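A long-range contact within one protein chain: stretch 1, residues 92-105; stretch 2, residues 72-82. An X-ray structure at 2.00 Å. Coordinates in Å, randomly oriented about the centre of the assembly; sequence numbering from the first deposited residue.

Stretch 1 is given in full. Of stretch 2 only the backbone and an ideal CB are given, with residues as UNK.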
ATOM      1  N   GLY A  92       4.199 -12.464   0.155  1.00 31.74           N
ATOM      2  CA  GLY A  92       3.340 -12.036  -0.916  1.00 29.75           C
ATOM      3  C   GLY A  92       2.912 -13.174  -1.794  1.00 31.12           C
ATOM      4  O   GLY A  92       3.259 -14.346  -1.572  1.00 32.34           O
ATOM      5  N   PHE A  93       2.115 -12.811  -2.775  1.00 27.58           N
ATOM      6  CA  PHE A  93       1.566 -13.758  -3.691  1.00 28.19           C
ATOM      7  C   PHE A  93       1.225 -13.119  -5.024  1.00 29.37           C
ATOM      8  O   PHE A  93       1.082 -11.906  -5.120  1.00 27.69           O
ATOM      9  CB  PHE A  93       0.337 -14.452  -3.093  1.00 25.14           C
ATOM     10  CG  PHE A  93      -0.841 -13.550  -2.827  1.00 29.33           C
ATOM     11  CD1 PHE A  93      -1.777 -13.304  -3.823  1.00 30.41           C
ATOM     12  CD2 PHE A  93      -1.164 -13.186  -1.531  1.00 30.46           C
ATOM     13  CE1 PHE A  93      -2.891 -12.522  -3.562  1.00 32.49           C
ATOM     14  CE2 PHE A  93      -2.299 -12.431  -1.250  1.00 30.34           C
ATOM     15  CZ  PHE A  93      -3.180 -12.119  -2.268  1.00 30.00           C
ATOM     16  N   ILE A  94       1.005 -13.979  -6.020  1.00 28.37           N
ATOM     17  CA  ILE A  94       0.486 -13.598  -7.295  1.00 26.74           C
ATOM     18  C   ILE A  94      -0.775 -14.433  -7.404  1.00 27.42           C
ATOM     19  O   ILE A  94      -0.739 -15.648  -7.207  1.00 30.79           O
ATOM     20  CB  ILE A  94       1.410 -14.056  -8.455  1.00 32.72           C
ATOM     21  CG1 ILE A  94       2.833 -13.510  -8.314  1.00 37.60           C
ATOM     22  CG2 ILE A  94       0.778 -13.746  -9.795  1.00 32.07           C
ATOM     23  CD1 ILE A  94       2.875 -12.044  -8.098  1.00 40.95           C
ATOM     24  N   LEU A  95      -1.819 -13.804  -7.905  1.00 28.33           N
ATOM     25  CA  LEU A  95      -3.132 -14.390  -8.029  1.00 28.98           C
ATOM     26  C   LEU A  95      -3.724 -13.918  -9.352  1.00 31.63           C
ATOM     27  O   LEU A  95      -3.592 -12.756  -9.735  1.00 33.61           O
ATOM     28  CB  LEU A  95      -4.009 -13.898  -6.874  1.00 30.84           C
ATOM     29  CG  LEU A  95      -5.463 -14.371  -6.845  1.00 34.10           C
ATOM     30  CD1 LEU A  95      -5.501 -15.692  -6.083  1.00 31.12           C
ATOM     31  CD2 LEU A  95      -6.294 -13.311  -6.123  1.00 34.32           C
ATOM     32  N   ARG A  96      -4.440 -14.806 -10.029  1.00 32.79           N
ATOM     33  CA  ARG A  96      -5.123 -14.436 -11.240  1.00 33.02           C
ATOM     34  C   ARG A  96      -6.632 -14.658 -11.088  1.00 33.53           C
ATOM     35  O   ARG A  96      -7.080 -15.713 -10.593  1.00 36.45           O
ATOM     36  CB  ARG A  96      -4.587 -15.247 -12.422  1.00 33.67           C
ATOM     37  CG  ARG A  96      -5.061 -14.695 -13.751  1.00 39.67           C
ATOM     38  CD  ARG A  96      -4.554 -15.503 -14.947  1.00 42.00           C
ATOM     39  NE  ARG A  96      -5.392 -16.661 -15.147  1.00 41.27           N
ATOM     40  CZ  ARG A  96      -5.113 -17.905 -14.756  1.00 39.78           C
ATOM     41  NH1 ARG A  96      -3.901 -18.260 -14.360  1.00 39.37           N
ATOM     42  NH2 ARG A  96      -6.069 -18.818 -14.838  1.00 49.82           N
ATOM     43  N   SER A  97      -7.384 -13.665 -11.552  1.00 32.20           N
ATOM     44  CA  SER A  97      -8.823 -13.751 -11.755  1.00 31.02           C
ATOM     45  C   SER A  97      -9.096 -13.646 -13.253  1.00 34.15           C
ATOM     46  O   SER A  97      -8.947 -12.570 -13.859  1.00 33.87           O
ATOM     47  CB  SER A  97      -9.524 -12.573 -11.028  1.00 36.60           C
ATOM     48  OG  SER A  97     -10.928 -12.544 -11.303  1.00 35.69           O
ATOM     49  N   ASP A  98      -9.681 -14.680 -13.811  1.00 36.71           N
ATOM     50  CA  ASP A  98     -10.067 -14.639 -15.187  1.00 32.65           C
ATOM     51  C   ASP A  98     -11.319 -13.818 -15.315  1.00 36.66           C
ATOM     52  O   ASP A  98     -11.470 -13.080 -16.233  1.00 37.45           O
ATOM     53  CB  ASP A  98     -10.266 -16.027 -15.740  1.00 33.94           C
ATOM     54  CG  ASP A  98      -8.984 -16.759 -15.867  1.00 39.55           C
ATOM     55  OD1 ASP A  98      -8.009 -16.166 -16.276  1.00 40.65           O
ATOM     56  OD2 ASP A  98      -8.941 -17.918 -15.529  1.00 41.47           O
ATOM     57  N   ALA A  99     -12.194 -13.926 -14.342  1.00 37.13           N
ATOM     58  CA  ALA A  99     -13.466 -13.179 -14.351  1.00 39.13           C
ATOM     59  C   ALA A  99     -13.197 -11.675 -14.340  1.00 37.82           C
ATOM     60  O   ALA A  99     -13.876 -10.970 -15.047  1.00 41.82           O
ATOM     61  CB  ALA A  99     -14.286 -13.582 -13.163  1.00 45.61           C
ATOM     62  N   GLN A 100     -12.224 -11.218 -13.592  1.00 41.44           N
ATOM     63  CA  GLN A 100     -11.938  -9.770 -13.515  1.00 37.53           C
ATOM     64  C   GLN A 100     -10.811  -9.402 -14.477  1.00 33.51           C
ATOM     65  O   GLN A 100     -10.461  -8.241 -14.504  1.00 35.07           O
ATOM     66  CB  GLN A 100     -11.562  -9.399 -12.084  1.00 42.41           C
ATOM     67  CG  GLN A 100     -12.490  -9.997 -11.046  1.00 48.24           C
ATOM     68  CD  GLN A 100     -12.461  -9.303  -9.708  1.00 53.18           C
ATOM     69  OE1 GLN A 100     -12.628  -9.920  -8.673  1.00 47.26           O
ATOM     70  NE2 GLN A 100     -12.290  -7.996  -9.728  1.00 51.80           N
ATOM     71  N   LYS A 101     -10.282 -10.364 -15.218  1.00 37.14           N
ATOM     72  CA  LYS A 101      -9.153 -10.149 -16.157  1.00 34.40           C
ATOM     73  C   LYS A 101      -8.044  -9.382 -15.432  1.00 33.73           C
ATOM     74  O   LYS A 101      -7.593  -8.382 -15.953  1.00 34.28           O
ATOM     75  CB  LYS A 101      -9.638  -9.429 -17.414  1.00 39.55           C
ATOM     76  CG  LYS A 101     -10.520 -10.265 -18.323  1.00 49.90           C
ATOM     77  CD  LYS A 101     -11.003  -9.528 -19.539  1.00 55.08           C
ATOM     78  CE  LYS A 101     -10.387 -10.038 -20.824  1.00 74.56           C
ATOM     79  NZ  LYS A 101     -10.404  -9.030 -21.909  1.00 81.09           N
ATOM     80  N   THR A 102      -7.617  -9.865 -14.286  1.00 33.27           N
ATOM     81  CA  THR A 102      -6.617  -9.148 -13.475  1.00 31.80           C
ATOM     82  C   THR A 102      -5.546 -10.110 -12.967  1.00 28.69           C
ATOM     83  O   THR A 102      -5.879 -11.238 -12.623  1.00 31.11           O
ATOM     84  CB  THR A 102      -7.294  -8.478 -12.266  1.00 34.34           C
ATOM     85  OG1 THR A 102      -8.274  -7.534 -12.671  1.00 31.58           O
ATOM     86  CG2 THR A 102      -6.340  -7.787 -11.322  1.00 36.48           C
ATOM     87  N   ILE A 103      -4.312  -9.675 -12.993  1.00 28.37           N
ATOM     88  CA  ILE A 103      -3.208 -10.414 -12.340  1.00 31.05           C
ATOM     89  C   ILE A 103      -2.879  -9.604 -11.088  1.00 32.09           C
ATOM     90  O   ILE A 103      -2.517  -8.443 -11.224  1.00 30.48           O
ATOM     91  CB  ILE A 103      -1.983 -10.550 -13.253  1.00 34.56           C
ATOM     92  CG1 ILE A 103      -2.306 -11.332 -14.526  1.00 35.23           C
ATOM     93  CG2 ILE A 103      -0.837 -11.163 -12.485  1.00 33.93           C
ATOM     94  CD1 ILE A 103      -1.397 -11.034 -15.671  1.00 37.03           C
ATOM     95  N   TYR A 104      -3.028 -10.182  -9.931  1.00 30.06           N
ATOM     96  CA  TYR A 104      -2.771  -9.445  -8.678  1.00 32.52           C
ATOM     97  C   TYR A 104      -1.383  -9.779  -8.143  1.00 27.66           C
ATOM     98  O   TYR A 104      -1.010 -10.922  -8.133  1.00 27.33           O
ATOM     99  CB  TYR A 104      -3.773  -9.853  -7.601  1.00 35.76           C
ATOM    100  CG  TYR A 104      -5.218  -9.514  -7.851  1.00 38.12           C
ATOM    101  CD1 TYR A 104      -6.056 -10.388  -8.506  1.00 34.83           C
ATOM    102  CD2 TYR A 104      -5.753  -8.328  -7.394  1.00 37.58           C
ATOM    103  CE1 TYR A 104      -7.385 -10.088  -8.709  1.00 38.64           C
ATOM    104  CE2 TYR A 104      -7.077  -8.005  -7.596  1.00 40.91           C
ATOM    105  CZ  TYR A 104      -7.899  -8.896  -8.249  1.00 38.78           C
ATOM    106  OH  TYR A 104      -9.202  -8.576  -8.450  1.00 56.67           O
ATOM    107  N   VAL A 105      -0.668  -8.768  -7.748  1.00 22.94           N
ATOM    108  CA  VAL A 105       0.637  -8.911  -7.067  1.00 27.45           C
ATOM    109  C   VAL A 105       0.384  -8.320  -5.687  1.00 24.58           C
ATOM    110  O   VAL A 105       0.134  -7.148  -5.627  1.00 31.49           O
ATOM    111  CB  VAL A 105       1.771  -8.185  -7.807  1.00 26.54           C
ATOM    112  CG1 VAL A 105       3.084  -8.394  -7.098  1.00 29.46           C
ATOM    113  CG2 VAL A 105       1.871  -8.639  -9.249  1.00 35.06           C
ATOM    114  N   UNK A  72     -14.853 -13.496  -0.917  1.00 39.26           N
ATOM    115  CA  UNK A  72     -15.643 -12.307  -1.073  1.00 36.33           C
ATOM    116  C   UNK A  72     -15.143 -11.429  -2.218  1.00 45.73           C
ATOM    117  O   UNK A  72     -15.952 -10.922  -2.958  1.00 40.41           O
ATOM    118  CB  UNK A  72     -15.649 -11.516   0.237  1.00 36.33           C
ATOM    119  N   UNK A  73     -13.851 -11.093  -2.266  1.00 39.38           N
ATOM    120  CA  UNK A  73     -13.396 -10.092  -3.247  1.00 41.18           C
ATOM    121  C   UNK A  73     -12.867 -10.699  -4.566  1.00 34.19           C
ATOM    122  O   UNK A  73     -12.935 -10.076  -5.611  1.00 35.98           O
ATOM    123  CB  UNK A  73     -12.297  -9.235  -2.616  1.00 41.18           C
ATOM    124  N   UNK A  74     -12.356 -11.914  -4.533  1.00 37.17           N
ATOM    125  CA  UNK A  74     -11.919 -12.578  -5.756  1.00 37.65           C
ATOM    126  C   UNK A  74     -12.373 -14.033  -5.752  1.00 40.36           C
ATOM    127  O   UNK A  74     -11.560 -14.949  -5.538  1.00 36.68           O
ATOM    128  CB  UNK A  74     -10.399 -12.492  -5.905  1.00 37.65           C
ATOM    129  N   UNK A  75     -13.689 -14.242  -5.943  1.00 42.95           N
ATOM    130  CA  UNK A  75     -14.245 -15.579  -5.762  1.00 43.40           C
ATOM    131  C   UNK A  75     -13.635 -16.596  -6.706  1.00 40.73           C
ATOM    132  O   UNK A  75     -13.479 -17.736  -6.330  1.00 39.77           O
ATOM    133  CB  UNK A  75     -15.762 -15.546  -5.957  1.00 43.40           C
ATOM    134  N   UNK A  76     -13.260 -16.197  -7.915  1.00 40.94           N
ATOM    135  CA  UNK A  76     -12.678 -17.141  -8.862  1.00 40.77           C
ATOM    136  C   UNK A  76     -11.148 -17.088  -8.838  1.00 41.49           C
ATOM    137  O   UNK A  76     -10.487 -17.661  -9.709  1.00 42.08           O
ATOM    138  CB  UNK A  76     -13.191 -16.853 -10.274  1.00 40.77           C
ATOM    139  N   UNK A  77     -10.569 -16.511  -7.790  1.00 44.36           N
ATOM    140  CA  UNK A  77      -9.120 -16.384  -7.719  1.00 41.00           C
ATOM    141  C   UNK A  77      -8.379 -17.710  -7.819  1.00 40.20           C
ATOM    142  O   UNK A  77      -8.781 -18.693  -7.212  1.00 38.17           O
ATOM    143  CB  UNK A  77      -8.734 -15.690  -6.412  1.00 41.00           C
ATOM    144  N   UNK A  78      -7.238 -17.684  -8.504  1.00 37.88           N
ATOM    145  CA  UNK A  78      -6.250 -18.775  -8.544  1.00 39.18           C
ATOM    146  C   UNK A  78      -4.873 -18.285  -8.128  1.00 34.61           C
ATOM    147  O   UNK A  78      -4.275 -17.391  -8.752  1.00 33.36           O
ATOM    148  CB  UNK A  78      -6.180 -19.386  -9.945  1.00 39.18           C
ATOM    149  N   UNK A  79      -4.347 -18.873  -7.076  1.00 33.38           N
ATOM    150  CA  UNK A  79      -3.024 -18.536  -6.601  1.00 36.40           C
ATOM    151  C   UNK A  79      -2.019 -19.102  -7.593  1.00 38.83           C
ATOM    152  O   UNK A  79      -2.050 -20.274  -7.883  1.00 34.52           O
ATOM    153  CB  UNK A  79      -2.782 -19.071  -5.188  1.00 36.40           C
ATOM    154  N   UNK A  80      -1.101 -18.278  -8.055  1.00 34.67           N
ATOM    155  CA  UNK A  80      -0.075 -18.726  -8.986  1.00 39.13           C
ATOM    156  C   UNK A  80       1.200 -19.002  -8.221  1.00 37.66           C
ATOM    157  O   UNK A  80       1.833 -20.006  -8.457  1.00 40.51           O
ATOM    158  CB  UNK A  80       0.166 -17.691 -10.087  1.00 39.13           C
ATOM    159  N   UNK A  81       1.484 -18.223  -7.182  1.00 37.80           N
ATOM    160  CA  UNK A  81       2.738 -18.363  -6.477  1.00 33.54           C
ATOM    161  C   UNK A  81       2.621 -17.621  -5.174  1.00 33.50           C
ATOM    162  O   UNK A  81       2.069 -16.538  -5.162  1.00 31.23           O
ATOM    163  CB  UNK A  81       3.915 -17.848  -7.307  1.00 33.54           C
ATOM    164  N   UNK A  82       3.227 -18.142  -4.113  1.00 29.24           N
ATOM    165  CA  UNK A  82       3.423 -17.389  -2.864  1.00 36.82           C
ATOM    166  C   UNK A  82       4.898 -17.371  -2.536  1.00 33.34           C
ATOM    167  O   UNK A  82       5.634 -18.138  -3.122  1.00 36.84           O
ATOM    168  CB  UNK A  82       2.622 -17.995  -1.710  1.00 36.82           C
TER

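Position 72 is helical, and its ideal CB meets nothing of stretch 1, so the contact sets no rule; the deposited residue is Lys72. Position 73, still helical, has its CB sideways and beyond reach. Many residues would serve, and Tyr73 leads its ring away from stretch 1.

Position 74 is different. It leaves helical angles, and its CB points toward stretch 1, 4.2 Å from Leu95 CD2 and 4.8 Å from Tyr104 CE1. A compact apolar residue suits such a pocket. Val74 fills it: CG1 lies 3.7 Å from Ser97 CB and 4.0 Å from Leu95 CD2, while CG2 is 4.1 Å from Tyr104 CZ.

Position 75 points away, at phi -61°, an angle proline accepts; as second residue of a type I turn spanning 74 to 77, it suits one well. Pro75 is there.

Position 76 points toward a loop offering donors, Ser97 OG and the amide of Ala99, with its CB 4.5 Å from Ala99 CB. A short acceptor, Asp or perhaps Asn, fits. Asp76 divides its carboxylate: Ser97 OG donates to OD1 at 2.6 Å and Ala99 N to OD2 at 2.8 Å, tying the loop to the turn.

At 77 a CB would sit 3.2 Å from Leu95 CD1 and 3.0 Å from the carbonyl O of 74. The phi/psi of -57/143 does not demand glycine, but this crowding favours it, and Gly77 closes the turn with its N 2.9 Å from Val74 O.

Position 78 forms a hydrogen-bonded antiparallel pair with Arg96, whose side chain lies on the same sheet face. The carboxylate of Asp98 invites a long cation, though Arg96 already engages it; a polar residue could also serve. Lys78 bends through off-well rotamers to bring NZ 3.0 Å from Asp98 OD2, a salt bridge, despite Arg96 NH2 lying 3.5 Å from that NZ. A water accepts from Lys78 NZ at 3.0 Å and from Asp98 N at 3.0 Å.

Position 79 shares its face with Phe93 and Leu95, calling for a branched or long aliphatic. Leu79 places CD2 3.7 Å from Phe93 CD1 and 4.0 Å from Leu95 CD1.

Position 80 sits at a bulge with phi/psi -99/-35. Its CB, 3.6 Å from Ile94 O, points toward stretch 1; aliphatics suit it. Ile80 sets CB 4.0 Å from Ile94 CG2, and its N donates to Ile94 O at 2.8 Å.

Position 81 pairs with Ile94, and many extended side chains would do. Lys81 leads its end away. Position 82, opposite Phe93, suits a small or beta-branched residue; Thr82 rests CG2 4.0 Å from Phe93 CB.

Stretch 2 (72-82) KYVPDGKLIKT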
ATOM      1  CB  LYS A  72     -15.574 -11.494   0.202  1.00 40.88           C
ATOM      2  CG  LYS A  72     -16.441 -10.250   0.184  1.00 44.75           C
ATOM      3  CD  LYS A  72     -16.593  -9.711   1.586  1.00 51.10           C
ATOM      4  CE  LYS A  72     -17.647  -8.633   1.591  1.00 61.69           C
ATOM      5  NZ  LYS A  72     -18.074  -8.436   2.998  1.00 74.93           N
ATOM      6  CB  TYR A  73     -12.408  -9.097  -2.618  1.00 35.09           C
ATOM      7  CG  TYR A  73     -13.029  -8.257  -1.515  1.00 36.52           C
ATOM      8  CD1 TYR A  73     -13.955  -7.244  -1.824  1.00 41.21           C
ATOM      9  CD2 TYR A  73     -12.764  -8.514  -0.155  1.00 37.04           C
ATOM     10  CE1 TYR A  73     -14.575  -6.508  -0.828  1.00 37.88           C
ATOM     11  CE2 TYR A  73     -13.395  -7.784   0.850  1.00 41.10           C
ATOM     12  CZ  TYR A  73     -14.311  -6.802   0.506  1.00 40.59           C
ATOM     13  OH  TYR A  73     -14.935  -6.054   1.471  1.00 39.79           O
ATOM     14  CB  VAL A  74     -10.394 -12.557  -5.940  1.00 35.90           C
ATOM     15  CG1 VAL A  74     -10.090 -12.845  -7.402  1.00 36.67           C
ATOM     16  CG2 VAL A  74      -9.797 -11.223  -5.513  1.00 35.43           C
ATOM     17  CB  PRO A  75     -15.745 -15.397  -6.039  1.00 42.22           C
ATOM     18  CG  PRO A  75     -15.952 -13.953  -6.371  1.00 45.57           C
ATOM     19  CD  PRO A  75     -14.733 -13.206  -5.899  1.00 42.78           C
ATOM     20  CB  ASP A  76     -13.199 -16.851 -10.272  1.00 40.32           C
ATOM     21  CG  ASP A  76     -12.436 -15.719 -10.965  1.00 42.76           C
ATOM     22  OD1 ASP A  76     -11.985 -14.746 -10.294  1.00 38.10           O
ATOM     23  OD2 ASP A  76     -12.316 -15.788 -12.200  1.00 39.91           O
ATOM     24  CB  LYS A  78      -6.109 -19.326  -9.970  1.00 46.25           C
ATOM     25  CG  LYS A  78      -6.851 -20.617 -10.245  1.00 74.24           C
ATOM     26  CD  LYS A  78      -8.163 -20.391 -10.991  1.00 90.75           C
ATOM     27  CE  LYS A  78      -8.057 -20.805 -12.454  1.00 95.48           C
ATOM     28  NZ  LYS A  78      -8.950 -19.977 -13.317  1.00 93.62           N
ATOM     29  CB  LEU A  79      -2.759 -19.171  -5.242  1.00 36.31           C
ATOM     30  CG  LEU A  79      -3.156 -18.283  -4.073  1.00 48.93           C
ATOM     31  CD1 LEU A  79      -3.028 -19.135  -2.811  1.00 48.08           C
ATOM     32  CD2 LEU A  79      -2.308 -17.005  -4.006  1.00 38.95           C
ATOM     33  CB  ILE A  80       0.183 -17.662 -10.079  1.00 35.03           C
ATOM     34  CG1 ILE A  80      -1.136 -17.246 -10.735  1.00 34.04           C
ATOM     35  CG2 ILE A  80       1.150 -18.181 -11.145  1.00 40.00           C
ATOM     36  CD1 ILE A  80      -1.949 -18.407 -11.271  1.00 39.10           C
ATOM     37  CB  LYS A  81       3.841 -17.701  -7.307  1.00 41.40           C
ATOM     38  CG  LYS A  81       5.247 -17.773  -6.707  1.00 40.61           C
ATOM     39  CD  LYS A  81       5.960 -18.996  -7.249  1.00 50.99           C
ATOM     40  CE  LYS A  81       7.319 -19.236  -6.613  1.00 58.77           C
ATOM     41  NZ  LYS A  81       8.313 -18.168  -6.898  1.00 53.77           N
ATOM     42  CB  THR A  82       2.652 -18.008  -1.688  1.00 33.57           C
ATOM     43  OG1 THR A  82       3.221 -19.262  -1.359  1.00 44.15           O
ATOM     44  CG2 THR A  82       1.189 -18.245  -2.064  1.00 33.22           C
TER
HETATM   45  O   HOH W   1      -9.124 -17.189 -12.219  1.00 47.85           O
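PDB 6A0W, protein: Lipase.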